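Local coordinates for protein Two-component sensor histidine kinase (Nostoc sp., PDB 3OLO) that probably senses a signal through its PAS domain as part of a histidine kinase that phosphorylates itself on histidine in two-component signalling, at residues 15-27 / 37-50. Residues are numbered along the deposited sequence; the frame is centred on the assembly and turned at random.
With GOL (glycerol), chain C.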
# COMPACT_ATOMS: atom_id res chain seq x y z
N ALA A 15 0.02 0.93 -8.30
CA ALA A 15 -0.47 0.78 -6.94
C ALA A 15 -0.52 -0.70 -6.55
O ALA A 15 -0.34 -1.06 -5.39
CB ALA A 15 -1.84 1.40 -6.81
N HIS A 16 -0.79 -1.55 -7.53
CA HIS A 16 -0.84 -3.00 -7.34
C HIS A 16 0.51 -3.50 -6.87
O HIS A 16 0.62 -4.21 -5.87
CB HIS A 16 -1.24 -3.66 -8.66
CG HIS A 16 -1.08 -5.15 -8.68
ND1 HIS A 16 -1.97 -6.00 -8.06
CD2 HIS A 16 -0.13 -5.93 -9.23
CE1 HIS A 16 -1.57 -7.25 -8.24
NE2 HIS A 16 -0.46 -7.23 -8.95
N TYR A 17 1.55 -3.10 -7.58
CA TYR A 17 2.92 -3.49 -7.24
C TYR A 17 3.34 -2.94 -5.88
O TYR A 17 3.94 -3.64 -5.08
CB TYR A 17 3.87 -2.99 -8.32
CG TYR A 17 3.74 -3.77 -9.61
CD1 TYR A 17 4.10 -5.11 -9.66
CD2 TYR A 17 3.25 -3.18 -10.76
CE1 TYR A 17 3.99 -5.83 -10.83
CE2 TYR A 17 3.13 -3.90 -11.93
CZ TYR A 17 3.50 -5.22 -11.96
OH TYR A 17 3.39 -5.94 -13.13
N LEU A 18 3.02 -1.68 -5.62
CA LEU A 18 3.32 -1.06 -4.33
C LEU A 18 2.66 -1.79 -3.17
O LEU A 18 3.32 -2.14 -2.19
CB LEU A 18 2.84 0.40 -4.32
CG LEU A 18 3.81 1.43 -4.89
CD1 LEU A 18 3.12 2.76 -5.12
CD2 LEU A 18 5.02 1.59 -3.97
N ILE A 19 1.35 -2.00 -3.23
CA ILE A 19 0.66 -2.54 -2.05
C ILE A 19 1.08 -3.98 -1.80
O ILE A 19 1.03 -4.46 -0.68
CB ILE A 19 -0.87 -2.46 -2.16
CG1 ILE A 19 -1.50 -2.62 -0.77
CG2 ILE A 19 -1.39 -3.52 -3.09
CD1 ILE A 19 -1.26 -1.40 0.15
N ASN A 20 1.49 -4.68 -2.85
CA ASN A 20 1.90 -6.06 -2.69
C ASN A 20 3.31 -6.17 -2.16
O ASN A 20 3.70 -7.21 -1.67
CB ASN A 20 1.73 -6.82 -3.99
CG ASN A 20 0.30 -7.19 -4.21
OD1 ASN A 20 -0.34 -7.75 -3.32
ND2 ASN A 20 -0.23 -6.84 -5.36
N ASN A 21 4.06 -5.08 -2.23
CA ASN A 21 5.38 -5.07 -1.62
C ASN A 21 5.35 -4.49 -0.22
O ASN A 21 6.32 -4.60 0.52
CB ASN A 21 6.37 -4.34 -2.52
CG ASN A 21 6.92 -5.25 -3.60
OD1 ASN A 21 7.78 -6.08 -3.33
ND2 ASN A 21 6.40 -5.13 -4.81
N ALA A 22 4.22 -3.90 0.16
CA ALA A 22 4.08 -3.39 1.51
C ALA A 22 4.10 -4.53 2.53
O ALA A 22 3.44 -5.55 2.37
CB ALA A 22 2.81 -2.59 1.66
N VAL A 23 4.86 -4.33 3.59
CA VAL A 23 4.95 -5.27 4.69
C VAL A 23 3.62 -5.51 5.41
O VAL A 23 3.37 -6.60 5.92
CB VAL A 23 6.01 -4.77 5.70
CG1 VAL A 23 5.79 -5.37 7.07
CG2 VAL A 23 7.42 -5.07 5.19
N GLU A 24 2.76 -4.51 5.47
CA GLU A 24 1.54 -4.64 6.26
C GLU A 24 0.43 -5.35 5.49
O GLU A 24 0.23 -5.10 4.31
CB GLU A 24 1.04 -3.27 6.72
CG GLU A 24 -0.37 -3.32 7.29
CD GLU A 24 -0.59 -2.38 8.45
OE1 GLU A 24 -0.12 -1.23 8.38
OE2 GLU A 24 -1.23 -2.79 9.45
N ALA A 25 -0.29 -6.23 6.17
CA ALA A 25 -1.45 -6.87 5.56
C ALA A 25 -2.51 -5.83 5.26
O ALA A 25 -2.96 -5.11 6.15
CB ALA A 25 -1.99 -7.97 6.45
N SER A 26 -2.91 -5.75 4.00
CA SER A 26 -3.89 -4.79 3.52
C SER A 26 -4.87 -5.52 2.63
O SER A 26 -4.46 -6.35 1.81
CB SER A 26 -3.22 -3.70 2.69
OG SER A 26 -2.10 -3.13 3.35
N PHE A 27 -6.16 -5.21 2.74
CA PHE A 27 -7.13 -5.84 1.83
C PHE A 27 -8.42 -5.06 1.75
O PHE A 27 -8.67 -4.18 2.56
CB PHE A 27 -7.41 -7.29 2.24
CG PHE A 27 -7.92 -7.44 3.65
CD1 PHE A 27 -9.26 -7.24 3.93
CD2 PHE A 27 -7.07 -7.79 4.68
CE1 PHE A 27 -9.75 -7.40 5.24
CE2 PHE A 27 -7.54 -7.95 5.98
CZ PHE A 27 -8.88 -7.75 6.26
N TYR A 37 -9.97 -7.87 -2.81
CA TYR A 37 -8.58 -7.69 -3.17
C TYR A 37 -7.74 -7.92 -1.93
O TYR A 37 -8.09 -7.45 -0.86
CB TYR A 37 -8.35 -6.27 -3.71
CG TYR A 37 -6.93 -6.06 -4.16
CD1 TYR A 37 -5.93 -5.76 -3.25
CD2 TYR A 37 -6.58 -6.21 -5.49
CE1 TYR A 37 -4.62 -5.59 -3.66
CE2 TYR A 37 -5.28 -6.04 -5.91
CZ TYR A 37 -4.30 -5.74 -4.99
OH TYR A 37 -3.00 -5.59 -5.41
N VAL A 38 -6.65 -8.67 -2.06
CA VAL A 38 -5.76 -8.92 -0.93
C VAL A 38 -4.34 -8.74 -1.39
O VAL A 38 -4.03 -9.11 -2.52
CB VAL A 38 -5.91 -10.37 -0.36
CG1 VAL A 38 -7.26 -10.55 0.28
CG2 VAL A 38 -5.69 -11.43 -1.47
N ASN A 39 -3.48 -8.17 -0.54
CA ASN A 39 -2.05 -8.08 -0.86
C ASN A 39 -1.29 -9.29 -0.33
O ASN A 39 -1.80 -10.05 0.49
CB ASN A 39 -1.44 -6.75 -0.37
CG ASN A 39 -1.11 -6.73 1.12
OD1 ASN A 39 -1.61 -7.53 1.90
ND2 ASN A 39 -0.27 -5.77 1.53
N ASP A 40 -0.07 -9.48 -0.82
CA ASP A 40 0.74 -10.64 -0.46
C ASP A 40 0.85 -10.82 1.07
O ASP A 40 0.77 -11.94 1.57
CB ASP A 40 2.14 -10.55 -1.09
CG ASP A 40 2.11 -10.61 -2.62
OD1 ASP A 40 1.05 -10.93 -3.21
OD2 ASP A 40 3.15 -10.35 -3.25
N ALA A 41 1.04 -9.73 1.81
CA ALA A 41 1.17 -9.83 3.27
C ALA A 41 -0.09 -10.45 3.91
O ALA A 41 0.01 -11.19 4.88
CB ALA A 41 1.50 -8.47 3.90
N THR A 42 -1.26 -10.14 3.36
CA THR A 42 -2.50 -10.76 3.83
C THR A 42 -2.54 -12.28 3.57
O THR A 42 -3.00 -13.05 4.41
CB THR A 42 -3.74 -10.11 3.17
OG1 THR A 42 -3.87 -8.77 3.63
CG2 THR A 42 -5.01 -10.88 3.52
N CYS A 43 -2.09 -12.70 2.39
CA CYS A 43 -2.00 -14.13 2.11
C CYS A 43 -1.06 -14.80 3.12
O CYS A 43 -1.39 -15.82 3.69
CB CYS A 43 -1.54 -14.36 0.68
SG CYS A 43 -2.61 -13.52 -0.51
N ARG A 44 0.09 -14.18 3.37
CA ARG A 44 1.04 -14.74 4.32
C ARG A 44 0.44 -14.86 5.73
O ARG A 44 0.60 -15.88 6.39
CB ARG A 44 2.31 -13.89 4.39
CG ARG A 44 3.31 -14.43 5.42
CD ARG A 44 4.23 -13.37 6.00
NE ARG A 44 4.79 -13.82 7.27
CZ ARG A 44 4.25 -13.60 8.47
NH1 ARG A 44 3.12 -12.90 8.60
NH2 ARG A 44 4.86 -14.07 9.56
N MSE A 45 -0.25 -13.83 6.18
CA MSE A 45 -0.76 -13.79 7.55
C MSE A 45 -1.88 -14.81 7.76
O MSE A 45 -1.92 -15.53 8.76
CB MSE A 45 -1.28 -12.40 7.88
CG MSE A 45 -1.90 -12.29 9.26
SE MSE A 45 -2.61 -10.48 9.59
CE MSE A 45 -4.05 -10.45 8.31
N THR A 46 -2.81 -14.85 6.82
CA THR A 46 -3.95 -15.74 6.94
C THR A 46 -3.61 -17.16 6.47
O THR A 46 -4.32 -18.11 6.79
CB THR A 46 -5.10 -15.24 6.08
OG1 THR A 46 -4.72 -15.33 4.70
CG2 THR A 46 -5.46 -13.81 6.43
N GLU A 47 -2.53 -17.28 5.70
CA GLU A 47 -2.00 -18.56 5.21
C GLU A 47 -2.87 -19.18 4.12
O GLU A 47 -2.71 -20.35 3.79
CB GLU A 47 -1.78 -19.56 6.35
CG GLU A 47 -0.90 -18.97 7.44
CD GLU A 47 -0.54 -19.96 8.50
OE1 GLU A 47 -1.46 -20.63 9.01
OE2 GLU A 47 0.66 -20.06 8.82
N TYR A 48 -3.75 -18.37 3.56
CA TYR A 48 -4.54 -18.78 2.41
C TYR A 48 -3.95 -18.20 1.14
O TYR A 48 -3.34 -17.14 1.16
CB TYR A 48 -5.97 -18.29 2.55
CG TYR A 48 -6.74 -19.02 3.61
CD1 TYR A 48 -7.39 -20.20 3.31
CD2 TYR A 48 -6.83 -18.51 4.90
CE1 TYR A 48 -8.10 -20.88 4.28
CE2 TYR A 48 -7.53 -19.18 5.87
CZ TYR A 48 -8.16 -20.36 5.55
OH TYR A 48 -8.86 -21.01 6.51
N SER A 49 -4.12 -18.91 0.03
CA SER A 49 -3.64 -18.42 -1.24
C SER A 49 -4.57 -17.30 -1.68
O SER A 49 -5.68 -17.16 -1.16
CB SER A 49 -3.66 -19.54 -2.28
OG SER A 49 -4.99 -19.75 -2.73
N ARG A 50 -4.12 -16.51 -2.64
CA ARG A 50 -4.90 -15.37 -3.09
C ARG A 50 -6.20 -15.87 -3.69
O ARG A 50 -7.25 -15.31 -3.45
CB ARG A 50 -4.14 -14.55 -4.13
CG ARG A 50 -5.01 -13.47 -4.79
CD ARG A 50 -4.22 -12.42 -5.56
NE ARG A 50 -3.57 -11.45 -4.68
CZ ARG A 50 -2.29 -11.48 -4.33
NH1 ARG A 50 -1.48 -12.43 -4.79
NH2 ARG A 50 -1.80 -10.55 -3.53
C1 GOL C . 3.48 -10.61 -7.22
O1 GOL C . 3.63 -11.66 -6.29
C2 GOL C . 2.03 -10.15 -7.30
O2 GOL C . 1.38 -10.26 -6.04
C3 GOL C . 1.27 -10.94 -8.36
O3 GOL C . 0.70 -10.04 -9.29
O HOH W 1 2.38 -7.20 0.75
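H16 ND1 sits at the edge of the Y37 ring, hydrogen-bonded to Y37 OH at 2.9 Å. Over one face of the H16 ring lies N20 ND2, 3.2 Å above the plane and offset toward the rim; Y37 CE2 and glycerol O3 lie in plane at its edge, O3 hydrogen-bonded to H16 NE2 at 3.1 Å. On the F27 ring, T42 OG1 comes in at the edge beside CD2. In this PAS fold H16–Y37 joins helix 8-21 to strand 35-38, and F27–T42 joins strand 25-29 to helix 40-46, which N39 caps. With CG between its backbone N and carbonyl carbon (chi1 79°), N39 reaches the end of helix 8-21 and the loop after it: ND2 donates nearly in its amide plane to I19 O and E24 O, both at 2.9 Å, while OD1 takes S26 N and T42 N from opposite faces. A leucine here would probably deprive I19 O and E24 O of that amide, leave S26 N without its acceptor and helix 40-46 uncapped. A41 CB rests against the carbonyls of V23 and E24, 3.3 Å from V23 O, and the methyl of selenomethionine M45 touches A25 CB. R50, salt-bridged to D40, grips V38 O side-on with NE and NH2. D40 N donates to N20 OD1 at 3.1 Å, in the plane of the N20 side-chain carbonyl, on a lone pair.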